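Local coordinates for protein putative branched-chain amino acid ABC transporter (PDB 4PYR) that is a putative periplasmic-binding-protein-like lipoprotein domain of the LppC family that binds glutathione in the crystal and may act as an enzyme regulator, at residues 115-120 against 198-203; 204-209 against 217-222; 223-228 against 243-248; 237-242 against 249-254. One frame throughout, in Å; residues are numbered along the deposited sequence. Where two conformers were deposited one is given.

Contact 1: residues 115-120 against 198-203; sequences RLMRDD and PVYGTS
M117, a selenomethionine, packs its side chain over one face of the Y200 ring. M117 CG sits over the ring centre, 3.6 Å from the centroid and 9° off the ring normal, which makes a CH-pi contact. From there the chain runs back along the tyrosine, toward its CB. SE is oblique to the ring, 4.3 Å from the Y200 centroid, in a Met-aromatic contact. The bend at chi3 (87°) turns the terminal methyl back to the ring, and CE ends 3.6 Å from Y200 CD1. The two side chains run antiparallel, M117 pointing back toward the root of Y200.

The edge of the same ring has other neighbours. L116 CD2 approaches near the ring plane, 4.1 Å from Y200 CE2. D120 OD2 lies in the plane at the hydroxyl end and accepts the hydrogen bond from Y200 OH at 2.6 Å. The hydroxyl meets the anti side of the carboxylate, whose plane is turned 46° from the ring. R122 NE also hydrogen-bonds to Y200 OH, so the phenol end has two polar partners. D120 is the first residue beyond the end of helix 106-119.

The contact places the C-terminal end of helix 106-119 on strand 199-201 of the mixed sheet. M117 also reaches F142 and W146 of helix 133-150, and A176 and A178 of strand 176-180, the neighbouring strand.

Contact 2: residues 204-209 against 217-222; sequences QLNVGG and VRFIDM
N206 and D221 make the polar part of this contact. N206 ND2 donates to D221 OD2 at 2.9 Å, with an N-H...acceptor angle of 149°. The amide meets the carboxylate on its anti side, and the two planes stand nearly at right angles, 86° apart. CG of N206 is anti to the backbone N (chi1 -173°), which carries the amide across to the strand. The same D221 OD2 takes a salt bridge from R249, and R249 also bonds to N206 O. One carboxylate oxygen is therefore shared by an amide and a guanidinium. The other, D221 OD1, accepts from M222 N at 2.8 Å. M222 stands at the N-cap position of helix 223-226, so D221 turns one oxygen to the loop and the other to the start of that helix. N206 and D221 are buried, and the charge of R249 probably favours an ionised D221.

The aromatic part is the approach of N206 to F219. ND2 comes within 3.4 Å of F219 CE2, obliquely, and N206 CB is 3.6 Å from the same carbon. The amide plane is steeply inclined to the ring.

The apolar part is smaller. L205 CD1 meets V217 CG1 at 3.9 Å, the two side chains nearly perpendicular.

The loop after strand 199-201 is thus closed against strand 218-220, the next parallel strand of the mixed sheet. On its other side strand 218-220 pairs antiparallel with strand 290-298, and R249 comes in from helix 245-265.

Contact 3: residues 223-228 against 243-248; sequences PWFLMP and LTRQTE
E248 reaches from helix 245-265 to two aromatic residues of helix 223-226. Its CB lies 4.0 Å from F225 CZ. CG touches both aromatics, 3.7 Å from F225 CE1 and 3.4 Å from W224 NE1. CD follows at the edge of the indole, in its plane. At the tip the carboxylate divides its work. OE1 lies at the edge of the F225 ring, in plane. OE2 accepts from W224 NE1 at 2.8 Å, with an N-H...acceptor angle of 146°. The indole nitrogen meets the anti side of the carboxylate, and the ring and carboxylate planes are 70° apart. R238 NH1 adds a long, weak ion pair to OE2.

Helix 245-265 is capped at its N-terminus: T244 OG1 accepts from T247 N, three residues on. This fixes the start of the long helix that follows the loop 236-244 in this periplasmic-binding-protein-like fold.

R245, one residue after the cap, covers a face of F225. Its CD stands 3.7 Å from the ring centroid, 19° off the normal, in a CH-pi contact. W224 CD1 lies over the opposite face, so F225 is held between its chain neighbour and the arginine. R245 NE turns on to N206 OD1 in a weak hydrogen bond.

Contact 4: residues 237-242 against 249-254; sequences PRPAAP and RLYALG
Y251 of helix 245-265 meets the proline-rich loop that leads into that helix, in a periplasmic-binding-protein-like fold. The tight part is the tyrosine ring with P239 over one face. P239 CG makes a CH-pi contact, 4.0 Å from the ring centroid and 16° off the normal, set toward the rim. P239 CD is 3.8 Å from Y251 CE2. With chi1 at 177° the ring stretches away from the helix to the loop. S24 and A28 of helix 16-33 also touch Y251, so the tyrosine is buried although much of the loop is not.

The loose side is the outer part of the loop, with the exposed side chains of P237 and R238. P237 CG lies 3.6 Å from Y251 OH, but the carbonyl of P237 is the part that holds. R238 turns its CB away from the helix. Its guanidinium goes to W224 instead, with a hydrogen bond from NH2 to W224 O and a cation-pi contact with the indole. On the helix, L253 belongs to the glutathione pocket and touches the ligand, but the side chain of Y251 is about 11 Å from the bound glutathione.

The hydroxyl ties helix and loop together. Y251 OH donates to P237 O at 2.7 Å. That oxygen lies at the edge of the tyrosine ring, in plane, while the hydroxyl sits above the carbonyl plane, 48° out of it.

In the fold
The four contacts follow one another along the chain, except that contacts 3 and 4 interleave. Contacts 1 and 2 have centres about 12 Å apart and share the mixed sheet, where strands 199-201 and 218-220 are neighbours. Strand 218-220 runs on into helix 223-226, so contact 2 leads to contact 3, with centres about 9 Å apart. Contacts 3 and 4 both use helix 245-265, with centres about 8 Å apart. Contacts 1 and 4 are the most distant, about 26 Å between centres. R249 of contact 4 ties helix 245-265 back to contact 2. The series thus runs from the sheet to the helix that carries L253 of the glutathione pocket.

Contact 1: residues 115-120 against 198-203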
loop_
_atom_site.group_PDB
_atom_site.type_symbol
_atom_site.label_atom_id
_atom_site.label_comp_id
_atom_site.label_asym_id
_atom_site.label_seq_id
_atom_site.Cartn_x
_atom_site.Cartn_y
_atom_site.Cartn_z
ATOM N N ARG A 115 -3.604 4.695 14.941
ATOM C CA ARG A 115 -2.726 4.132 15.943
ATOM C C ARG A 115 -1.503 5.001 16.274
ATOM O O ARG A 115 -1.151 5.140 17.452
ATOM C CB ARG A 115 -2.336 2.698 15.532
ATOM C CG ARG A 115 -3.550 1.766 15.482
ATOM C CD ARG A 115 -3.151 0.305 15.466
ATOM N NE ARG A 115 -2.604 -0.105 14.180
ATOM C CZ ARG A 115 -3.329 -0.612 13.174
ATOM N NH1 ARG A 115 -4.646 -0.767 13.276
ATOM N NH2 ARG A 115 -2.726 -0.954 12.043
ATOM N N LEU A 116 -0.906 5.621 15.250
ATOM C CA LEU A 116 0.238 6.540 15.435
ATOM C C LEU A 116 -0.162 7.708 16.310
ATOM O O LEU A 116 0.565 8.132 17.230
ATOM C CB LEU A 116 0.788 7.095 14.100
ATOM C CG LEU A 116 1.849 8.222 14.175
ATOM C CD1 LEU A 116 3.121 7.770 14.865
ATOM C CD2 LEU A 116 2.157 8.728 12.777
HETATM N N MSE A 117 -1.335 8.251 16.009
HETATM C CA MSE A 117 -1.765 9.390 16.763
HETATM C C MSE A 117 -2.084 9.088 18.186
HETATM O O MSE A 117 -1.835 9.910 19.080
HETATM C CB MSE A 117 -2.905 9.998 16.001
HETATM C CG MSE A 117 -2.422 10.809 14.790
HETATM SE SE MSE A 117 -3.862 11.466 13.649
HETATM C CE MSE A 117 -4.157 13.125 14.675
ATOM N N ARG A 118 -2.639 7.903 18.448
ATOM C CA ARG A 118 -2.788 7.443 19.811
ATOM C C ARG A 118 -1.455 7.316 20.532
ATOM O O ARG A 118 -1.290 7.787 21.653
ATOM C CB ARG A 118 -3.503 6.098 19.806
ATOM C CG ARG A 118 -4.973 6.240 19.544
ATOM C CD ARG A 118 -5.613 6.965 20.704
ATOM N NE ARG A 118 -5.941 6.079 21.820
ATOM C CZ ARG A 118 -6.750 6.440 22.810
ATOM N NH1 ARG A 118 -7.297 7.652 22.770
ATOM N NH2 ARG A 118 -7.028 5.610 23.794
ATOM N N ASP A 119 -0.490 6.699 19.872
ATOM C CA ASP A 119 0.843 6.607 20.445
ATOM C C ASP A 119 1.429 7.961 20.822
ATOM O O ASP A 119 2.083 8.104 21.863
ATOM C CB ASP A 119 1.814 5.942 19.502
ATOM C CG ASP A 119 3.020 5.445 20.246
ATOM O OD1 ASP A 119 2.829 4.767 21.296
ATOM O OD2 ASP A 119 4.137 5.786 19.821
ATOM N N ASP A 120 1.165 8.948 19.960
ATOM C CA ASP A 120 1.619 10.334 20.166
ATOM C C ASP A 120 0.736 11.133 21.161
ATOM O O ASP A 120 0.846 12.354 21.227
ATOM C CB ASP A 120 1.629 11.112 18.827
ATOM C CG ASP A 120 2.770 10.742 17.880
ATOM O OD1 ASP A 120 3.666 9.979 18.285
ATOM O OD2 ASP A 120 2.783 11.281 16.706
ATOM N N PRO A 198 -0.256 20.144 15.566
ATOM C CA PRO A 198 0.219 18.963 14.853
ATOM C C PRO A 198 -0.765 18.492 13.788
ATOM O O PRO A 198 -1.965 18.365 14.068
ATOM C CB PRO A 198 0.325 17.924 15.960
ATOM C CG PRO A 198 0.463 18.674 17.221
ATOM C CD PRO A 198 -0.287 19.950 17.024
ATOM N N VAL A 199 -0.270 18.236 12.581
ATOM C CA VAL A 199 -1.072 17.819 11.460
ATOM C C VAL A 199 -0.467 16.515 10.929
ATOM O O VAL A 199 0.748 16.399 10.778
ATOM C CB VAL A 199 -1.131 18.894 10.350
ATOM C CG1 VAL A 199 -1.941 18.400 9.155
ATOM C CG2 VAL A 199 -1.718 20.186 10.931
ATOM N N TYR A 200 -1.336 15.535 10.692
ATOM C CA TYR A 200 -0.963 14.223 10.242
ATOM C C TYR A 200 -1.698 13.823 8.986
ATOM O O TYR A 200 -2.850 14.219 8.772
ATOM C CB TYR A 200 -1.393 13.220 11.307
ATOM C CG TYR A 200 -0.663 13.297 12.609
ATOM C CD1 TYR A 200 -0.972 14.271 13.567
ATOM C CD2 TYR A 200 0.334 12.372 12.911
ATOM C CE1 TYR A 200 -0.314 14.324 14.770
ATOM C CE2 TYR A 200 0.976 12.373 14.132
ATOM C CZ TYR A 200 0.686 13.342 15.068
ATOM O OH TYR A 200 1.333 13.361 16.308
ATOM N N GLY A 201 -1.070 13.022 8.158
ATOM C CA GLY A 201 -1.720 12.429 6.998
ATOM C C GLY A 201 -1.125 11.047 6.686
ATOM O O GLY A 201 -0.163 10.607 7.296
ATOM N N THR A 202 -1.705 10.412 5.681
ATOM C CA THR A 202 -1.197 9.202 5.106
ATOM C C THR A 202 -0.320 9.531 3.902
ATOM O O THR A 202 -0.056 10.702 3.615
ATOM C CB THR A 202 -2.324 8.240 4.680
ATOM O OG1 THR A 202 -3.086 8.836 3.613
ATOM C CG2 THR A 202 -3.233 7.999 5.803
ATOM N N SER A 203 0.090 8.509 3.151
ATOM C CA SER A 203 0.950 8.701 2.014
ATOM C C SER A 203 0.222 9.441 0.894
ATOM O O SER A 203 0.851 9.794 -0.058
ATOM C CB SER A 203 1.489 7.357 1.499
ATOM O OG SER A 203 0.490 6.558 0.899
#

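Contact 2: residues 204-209 against 217-222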
loop_
_atom_site.group_PDB
_atom_site.type_symbol
_atom_site.label_atom_id
_atom_site.label_comp_id
_atom_site.label_asym_id
_atom_site.label_seq_id
_atom_site.Cartn_x
_atom_site.Cartn_y
_atom_site.Cartn_z
ATOM N N GLN A 204 -1.108 9.579 1.015
ATOM C CA GLN A 204 -1.917 10.447 0.162
ATOM C C GLN A 204 -1.237 11.811 -0.027
ATOM O O GLN A 204 -1.282 12.380 -1.128
ATOM C CB GLN A 204 -3.330 10.603 0.783
ATOM C CG GLN A 204 -4.306 11.512 0.035
ATOM C CD GLN A 204 -5.576 11.717 0.833
ATOM O OE1 GLN A 204 -5.542 11.865 2.075
ATOM N NE2 GLN A 204 -6.708 11.746 0.137
ATOM N N LEU A 205 -0.595 12.315 1.027
ATOM C CA LEU A 205 0.026 13.664 0.977
ATOM C C LEU A 205 1.397 13.735 0.378
ATOM O O LEU A 205 1.876 14.829 0.045
ATOM C CB LEU A 205 0.070 14.253 2.384
ATOM C CG LEU A 205 -1.306 14.322 3.039
ATOM C CD1 LEU A 205 -1.153 14.965 4.387
ATOM C CD2 LEU A 205 -2.315 15.080 2.187
ATOM N N ASN A 206 2.054 12.583 0.246
ATOM C CA ASN A 206 3.411 12.523 -0.261
ATOM C C ASN A 206 3.363 12.175 -1.737
ATOM O O ASN A 206 3.345 11.025 -2.171
ATOM C CB ASN A 206 4.234 11.503 0.562
ATOM C CG ASN A 206 5.707 11.502 0.190
ATOM O OD1 ASN A 206 6.211 12.467 -0.410
ATOM N ND2 ASN A 206 6.431 10.432 0.557
ATOM N N VAL A 207 3.295 13.219 -2.539
ATOM C CA VAL A 207 3.087 13.051 -3.955
ATOM C C VAL A 207 4.368 13.214 -4.747
ATOM O O VAL A 207 4.466 12.709 -5.884
ATOM C CB VAL A 207 1.991 14.014 -4.472
ATOM C CG1 VAL A 207 2.484 15.452 -4.470
ATOM C CG2 VAL A 207 1.573 13.597 -5.879
ATOM N N GLY A 208 5.354 13.877 -4.141
ATOM C CA GLY A 208 6.614 14.147 -4.762
ATOM C C GLY A 208 6.746 15.605 -5.129
ATOM O O GLY A 208 5.797 16.361 -4.983
ATOM N N GLY A 209 7.920 15.976 -5.605
ATOM C CA GLY A 209 8.206 17.375 -5.977
ATOM C C GLY A 209 8.186 18.359 -4.806
ATOM O O GLY A 209 8.179 17.974 -3.635
ATOM N N VAL A 217 4.081 18.481 8.251
ATOM C CA VAL A 217 3.036 17.495 8.409
ATOM C C VAL A 217 3.693 16.155 8.686
ATOM O O VAL A 217 4.633 15.747 7.997
ATOM C CB VAL A 217 2.174 17.406 7.152
ATOM C CG1 VAL A 217 1.198 16.232 7.240
ATOM C CG2 VAL A 217 1.410 18.744 6.952
ATOM N N ARG A 218 3.157 15.463 9.681
ATOM C CA ARG A 218 3.659 14.139 10.037
ATOM C C ARG A 218 2.856 13.135 9.198
ATOM O O ARG A 218 1.646 13.235 9.052
ATOM C CB ARG A 218 3.458 13.860 11.526
ATOM C CG ARG A 218 4.198 14.819 12.453
ATOM C CD ARG A 218 4.201 14.357 13.911
ATOM N NE ARG A 218 5.162 15.080 14.737
ATOM C CZ ARG A 218 6.461 14.800 14.801
ATOM N NH1 ARG A 218 6.982 13.811 14.085
ATOM N NH2 ARG A 218 7.261 15.536 15.561
ATOM N N PHE A 219 3.537 12.200 8.565
ATOM C CA PHE A 219 2.820 11.246 7.728
ATOM C C PHE A 219 3.501 9.879 7.797
ATOM O O PHE A 219 4.564 9.733 8.370
ATOM C CB PHE A 219 2.750 11.787 6.296
ATOM C CG PHE A 219 4.055 11.748 5.553
ATOM C CD1 PHE A 219 5.064 12.638 5.846
ATOM C CD2 PHE A 219 4.271 10.812 4.544
ATOM C CE1 PHE A 219 6.274 12.584 5.185
ATOM C CE2 PHE A 219 5.464 10.794 3.834
ATOM C CZ PHE A 219 6.476 11.653 4.173
ATOM N N ILE A 220 2.793 8.876 7.286
ATOM C CA ILE A 220 3.341 7.529 7.184
ATOM C C ILE A 220 3.463 7.161 5.730
ATOM O O ILE A 220 2.642 7.548 4.893
ATOM C CB ILE A 220 2.495 6.485 7.979
ATOM C CG1 ILE A 220 1.037 6.501 7.550
ATOM C CG2 ILE A 220 2.575 6.782 9.483
ATOM C CD1 ILE A 220 0.224 5.394 8.196
ATOM N N ASP A 221 4.530 6.440 5.415
ATOM C CA ASP A 221 4.769 5.980 4.069
ATOM C C ASP A 221 5.812 4.861 4.117
ATOM O O ASP A 221 6.303 4.516 5.179
ATOM C CB ASP A 221 5.264 7.150 3.169
ATOM C CG ASP A 221 4.904 6.989 1.696
ATOM O OD1 ASP A 221 4.553 5.906 1.234
ATOM O OD2 ASP A 221 4.965 8.019 0.958
HETATM N N MSE A 222 6.146 4.334 2.966
HETATM C CA MSE A 222 7.105 3.277 2.827
HETATM C C MSE A 222 8.491 3.579 3.328
HETATM O O MSE A 222 9.011 4.662 3.106
HETATM C CB MSE A 222 7.299 2.970 1.359
HETATM C CG MSE A 222 6.017 2.522 0.702
HETATM SE SE MSE A 222 6.533 1.893 -1.078
HETATM C CE MSE A 222 4.729 1.138 -1.418
#

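Contact 3: residues 223-228 against 243-248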
loop_
_atom_site.group_PDB
_atom_site.type_symbol
_atom_site.label_atom_id
_atom_site.label_comp_id
_atom_site.label_asym_id
_atom_site.label_seq_id
_atom_site.Cartn_x
_atom_site.Cartn_y
_atom_site.Cartn_z
ATOM N N PRO A 223 9.152 2.599 3.965
ATOM C CA PRO A 223 10.613 2.684 4.209
ATOM C C PRO A 223 11.392 3.074 2.963
ATOM O O PRO A 223 12.402 3.818 3.058
ATOM C CB PRO A 223 10.974 1.253 4.648
ATOM C CG PRO A 223 9.729 0.794 5.287
ATOM C CD PRO A 223 8.588 1.326 4.451
ATOM N N TRP A 224 10.905 2.635 1.804
ATOM C CA TRP A 224 11.555 2.939 0.546
ATOM C C TRP A 224 11.829 4.459 0.381
ATOM O O TRP A 224 12.871 4.847 -0.198
ATOM C CB TRP A 224 10.696 2.423 -0.606
ATOM C CG TRP A 224 11.342 2.572 -1.948
ATOM C CD1 TRP A 224 10.942 3.386 -2.973
ATOM C CD2 TRP A 224 12.468 1.840 -2.430
ATOM N NE1 TRP A 224 11.772 3.214 -4.060
ATOM C CE2 TRP A 224 12.710 2.263 -3.752
ATOM C CE3 TRP A 224 13.310 0.892 -1.868
ATOM C CZ2 TRP A 224 13.769 1.780 -4.500
ATOM C CZ3 TRP A 224 14.348 0.403 -2.628
ATOM C CH2 TRP A 224 14.557 0.835 -3.912
ATOM N N PHE A 225 10.893 5.282 0.857
ATOM C CA PHE A 225 11.048 6.743 0.831
ATOM C C PHE A 225 11.612 7.312 2.135
ATOM O O PHE A 225 12.403 8.274 2.126
ATOM C CB PHE A 225 9.680 7.419 0.562
ATOM C CG PHE A 225 9.014 6.971 -0.721
ATOM C CD1 PHE A 225 9.609 7.127 -1.932
ATOM C CD2 PHE A 225 7.772 6.390 -0.679
ATOM C CE1 PHE A 225 8.977 6.724 -3.097
ATOM C CE2 PHE A 225 7.150 5.944 -1.827
ATOM C CZ PHE A 225 7.739 6.129 -3.038
ATOM N N LEU A 226 11.187 6.784 3.274
ATOM C CA LEU A 226 11.444 7.428 4.558
ATOM C C LEU A 226 12.691 6.937 5.320
ATOM O O LEU A 226 13.077 7.575 6.291
ATOM C CB LEU A 226 10.221 7.285 5.465
ATOM C CG LEU A 226 8.967 7.965 4.957
ATOM C CD1 LEU A 226 7.815 7.718 5.901
ATOM C CD2 LEU A 226 9.215 9.457 4.760
HETATM N N MSE A 227 13.244 5.784 4.935
HETATM C CA MSE A 227 14.313 5.155 5.707
HETATM C C MSE A 227 15.419 4.743 4.776
HETATM O O MSE A 227 15.593 3.570 4.485
HETATM C CB MSE A 227 13.703 3.938 6.412
HETATM C CG MSE A 227 12.713 4.363 7.476
HETATM SE SE MSE A 227 12.077 2.733 8.415
HETATM C CE MSE A 227 13.749 2.207 9.313
ATOM N N PRO A 228 16.210 5.723 4.277
ATOM C CA PRO A 228 17.280 5.411 3.342
ATOM C C PRO A 228 18.269 4.379 3.879
ATOM O O PRO A 228 18.805 3.585 3.090
ATOM C CB PRO A 228 17.986 6.761 3.105
ATOM C CG PRO A 228 17.288 7.758 3.950
ATOM C CD PRO A 228 16.020 7.170 4.461
ATOM N N LEU A 243 10.296 8.402 -10.859
ATOM C CA LEU A 243 8.869 8.116 -10.897
ATOM C C LEU A 243 8.148 9.052 -9.954
ATOM O O LEU A 243 8.728 9.512 -8.943
ATOM C CB LEU A 243 8.614 6.654 -10.488
ATOM C CG LEU A 243 9.297 5.576 -11.349
ATOM C CD1 LEU A 243 9.205 4.216 -10.670
ATOM C CD2 LEU A 243 8.776 5.493 -12.792
ATOM N N THR A 244 6.872 9.306 -10.252
ATOM C CA THR A 244 5.955 9.843 -9.256
ATOM C C THR A 244 6.054 8.973 -8.038
ATOM O O THR A 244 6.449 7.846 -8.182
ATOM C CB THR A 244 4.481 9.937 -9.817
ATOM O OG1 THR A 244 4.031 8.613 -10.185
ATOM C CG2 THR A 244 4.416 10.810 -10.999
ATOM N N ARG A 245 5.705 9.517 -6.881
ATOM C CA ARG A 245 5.630 8.697 -5.691
ATOM C C ARG A 245 4.675 7.524 -5.919
ATOM O O ARG A 245 4.979 6.398 -5.506
ATOM C CB ARG A 245 5.221 9.549 -4.486
ATOM C CG ARG A 245 6.310 10.474 -4.029
ATOM C CD ARG A 245 7.411 9.818 -3.243
ATOM N NE ARG A 245 8.287 10.849 -2.695
ATOM C CZ ARG A 245 9.340 11.369 -3.318
ATOM N NH1 ARG A 245 9.687 10.964 -4.534
ATOM N NH2 ARG A 245 10.043 12.333 -2.724
ATOM N N GLN A 246 3.547 7.800 -6.581
ATOM C CA GLN A 246 2.511 6.791 -6.874
ATOM C C GLN A 246 3.123 5.596 -7.582
ATOM O O GLN A 246 3.019 4.440 -7.144
ATOM C CB GLN A 246 1.426 7.428 -7.753
ATOM C CG GLN A 246 0.089 6.704 -7.866
ATOM C CD GLN A 246 -0.961 7.559 -8.553
ATOM O OE1 GLN A 246 -0.835 7.883 -9.737
ATOM N NE2 GLN A 246 -2.001 7.935 -7.818
ATOM N N THR A 247 3.801 5.886 -8.677
ATOM C CA THR A 247 4.452 4.881 -9.504
ATOM C C THR A 247 5.647 4.153 -8.843
ATOM O O THR A 247 5.785 2.933 -8.930
ATOM C CB THR A 247 4.919 5.499 -10.813
ATOM O OG1 THR A 247 3.818 6.176 -11.426
ATOM C CG2 THR A 247 5.442 4.476 -11.737
ATOM N N GLU A 248 6.544 4.918 -8.224
ATOM C CA GLU A 248 7.653 4.351 -7.485
ATOM C C GLU A 248 7.154 3.424 -6.372
ATOM O O GLU A 248 7.835 2.456 -6.055
ATOM C CB GLU A 248 8.526 5.448 -6.913
ATOM C CG GLU A 248 9.760 4.875 -6.264
ATOM C CD GLU A 248 10.935 5.825 -6.190
ATOM O OE1 GLU A 248 10.772 7.026 -6.475
ATOM O OE2 GLU A 248 12.038 5.340 -5.851
#

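Contact 4: residues 237-242 against 249-254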
loop_
_atom_site.group_PDB
_atom_site.type_symbol
_atom_site.label_atom_id
_atom_site.label_comp_id
_atom_site.label_asym_id
_atom_site.label_seq_id
_atom_site.Cartn_x
_atom_site.Cartn_y
_atom_site.Cartn_z
ATOM N N PRO A 237 18.533 -1.204 -6.137
ATOM C CA PRO A 237 18.742 0.059 -6.863
ATOM C C PRO A 237 17.447 0.867 -6.939
ATOM O O PRO A 237 16.345 0.297 -6.925
ATOM C CB PRO A 237 19.172 -0.405 -8.261
ATOM C CG PRO A 237 18.410 -1.687 -8.430
ATOM C CD PRO A 237 18.554 -2.370 -7.045
ATOM N N ARG A 238 17.593 2.189 -6.962
ATOM C CA ARG A 238 16.446 3.067 -7.171
ATOM C C ARG A 238 16.010 2.862 -8.625
ATOM O O ARG A 238 16.808 2.389 -9.460
ATOM C CB ARG A 238 16.802 4.523 -6.903
ATOM C CG ARG A 238 17.522 4.797 -5.593
ATOM C CD ARG A 238 16.771 4.354 -4.366
ATOM N NE ARG A 238 15.519 5.090 -4.160
ATOM C CZ ARG A 238 14.750 4.991 -3.082
ATOM N NH1 ARG A 238 13.635 5.714 -3.026
ATOM N NH2 ARG A 238 15.061 4.156 -2.077
ATOM N N PRO A 239 14.757 3.211 -8.971
ATOM C CA PRO A 239 14.392 3.075 -10.388
ATOM C C PRO A 239 15.241 3.982 -11.274
ATOM O O PRO A 239 15.699 5.070 -10.863
ATOM C CB PRO A 239 12.904 3.490 -10.449
ATOM C CG PRO A 239 12.497 3.865 -9.084
ATOM C CD PRO A 239 13.664 3.735 -8.131
ATOM N N ALA A 240 15.472 3.491 -12.486
ATOM C CA ALA A 240 16.183 4.215 -13.510
ATOM C C ALA A 240 15.458 5.524 -13.800
ATOM O O ALA A 240 16.061 6.556 -13.817
ATOM C CB ALA A 240 16.284 3.373 -14.776
ATOM N N ALA A 241 14.136 5.459 -13.978
ATOM C CA ALA A 241 13.350 6.657 -14.246
ATOM C C ALA A 241 12.904 7.263 -12.928
ATOM O O ALA A 241 12.507 6.549 -12.009
ATOM C CB ALA A 241 12.139 6.336 -15.113
ATOM N N PRO A 242 13.003 8.578 -12.817
ATOM C CA PRO A 242 12.348 9.317 -11.766
ATOM C C PRO A 242 10.865 9.038 -11.863
ATOM O O PRO A 242 10.238 9.404 -12.873
ATOM C CB PRO A 242 12.653 10.762 -12.154
ATOM C CG PRO A 242 14.011 10.626 -12.685
ATOM C CD PRO A 242 13.885 9.463 -13.591
ATOM N N ARG A 249 5.972 3.692 -5.802
ATOM C CA ARG A 249 5.399 2.748 -4.841
ATOM C C ARG A 249 5.208 1.398 -5.525
ATOM O O ARG A 249 5.342 0.388 -4.852
ATOM C CB ARG A 249 4.092 3.231 -4.170
ATOM C CG ARG A 249 4.324 4.320 -3.108
ATOM C CD ARG A 249 3.089 4.750 -2.317
ATOM N NE ARG A 249 3.468 5.968 -1.642
ATOM C CZ ARG A 249 3.230 7.184 -2.130
ATOM N NH1 ARG A 249 2.505 7.342 -3.240
ATOM N NH2 ARG A 249 3.677 8.245 -1.481
ATOM N N LEU A 250 4.881 1.393 -6.819
ATOM C CA LEU A 250 4.665 0.123 -7.538
ATOM C C LEU A 250 5.968 -0.601 -7.794
ATOM O O LEU A 250 6.020 -1.813 -7.791
ATOM C CB LEU A 250 3.924 0.306 -8.858
ATOM C CG LEU A 250 2.527 0.912 -8.758
ATOM C CD1 LEU A 250 2.022 1.321 -10.129
ATOM C CD2 LEU A 250 1.583 -0.094 -8.092
ATOM N N TYR A 251 7.051 0.133 -8.010
ATOM C CA TYR A 251 8.384 -0.466 -8.132
ATOM C C TYR A 251 8.773 -1.160 -6.823
ATOM O O TYR A 251 9.227 -2.338 -6.830
ATOM C CB TYR A 251 9.383 0.653 -8.475
ATOM C CG TYR A 251 10.834 0.238 -8.573
ATOM C CD1 TYR A 251 11.355 -0.316 -9.754
ATOM C CD2 TYR A 251 11.709 0.422 -7.503
ATOM C CE1 TYR A 251 12.709 -0.653 -9.864
ATOM C CE2 TYR A 251 13.062 0.062 -7.581
ATOM C CZ TYR A 251 13.568 -0.457 -8.757
ATOM O OH TYR A 251 14.901 -0.796 -8.866
ATOM N N ALA A 252 8.539 -0.476 -5.711
ATOM C CA ALA A 252 8.849 -1.008 -4.397
ATOM C C ALA A 252 7.948 -2.201 -4.134
ATOM O O ALA A 252 8.387 -3.166 -3.519
ATOM C CB ALA A 252 8.696 0.052 -3.314
ATOM N N LEU A 253 6.709 -2.141 -4.597
ATOM C CA LEU A 253 5.784 -3.272 -4.439
ATOM C C LEU A 253 6.370 -4.485 -5.134
ATOM O O LEU A 253 6.283 -5.616 -4.613
ATOM C CB LEU A 253 4.403 -2.887 -5.018
ATOM C CG LEU A 253 3.336 -3.976 -4.912
ATOM C CD1 LEU A 253 2.976 -4.214 -3.473
ATOM C CD2 LEU A 253 2.119 -3.550 -5.731
ATOM N N GLY A 254 6.930 -4.284 -6.318
ATOM C CA GLY A 254 7.613 -5.353 -7.059
ATOM C C GLY A 254 8.769 -5.988 -6.312
ATOM O O GLY A 254 8.925 -7.237 -6.281
#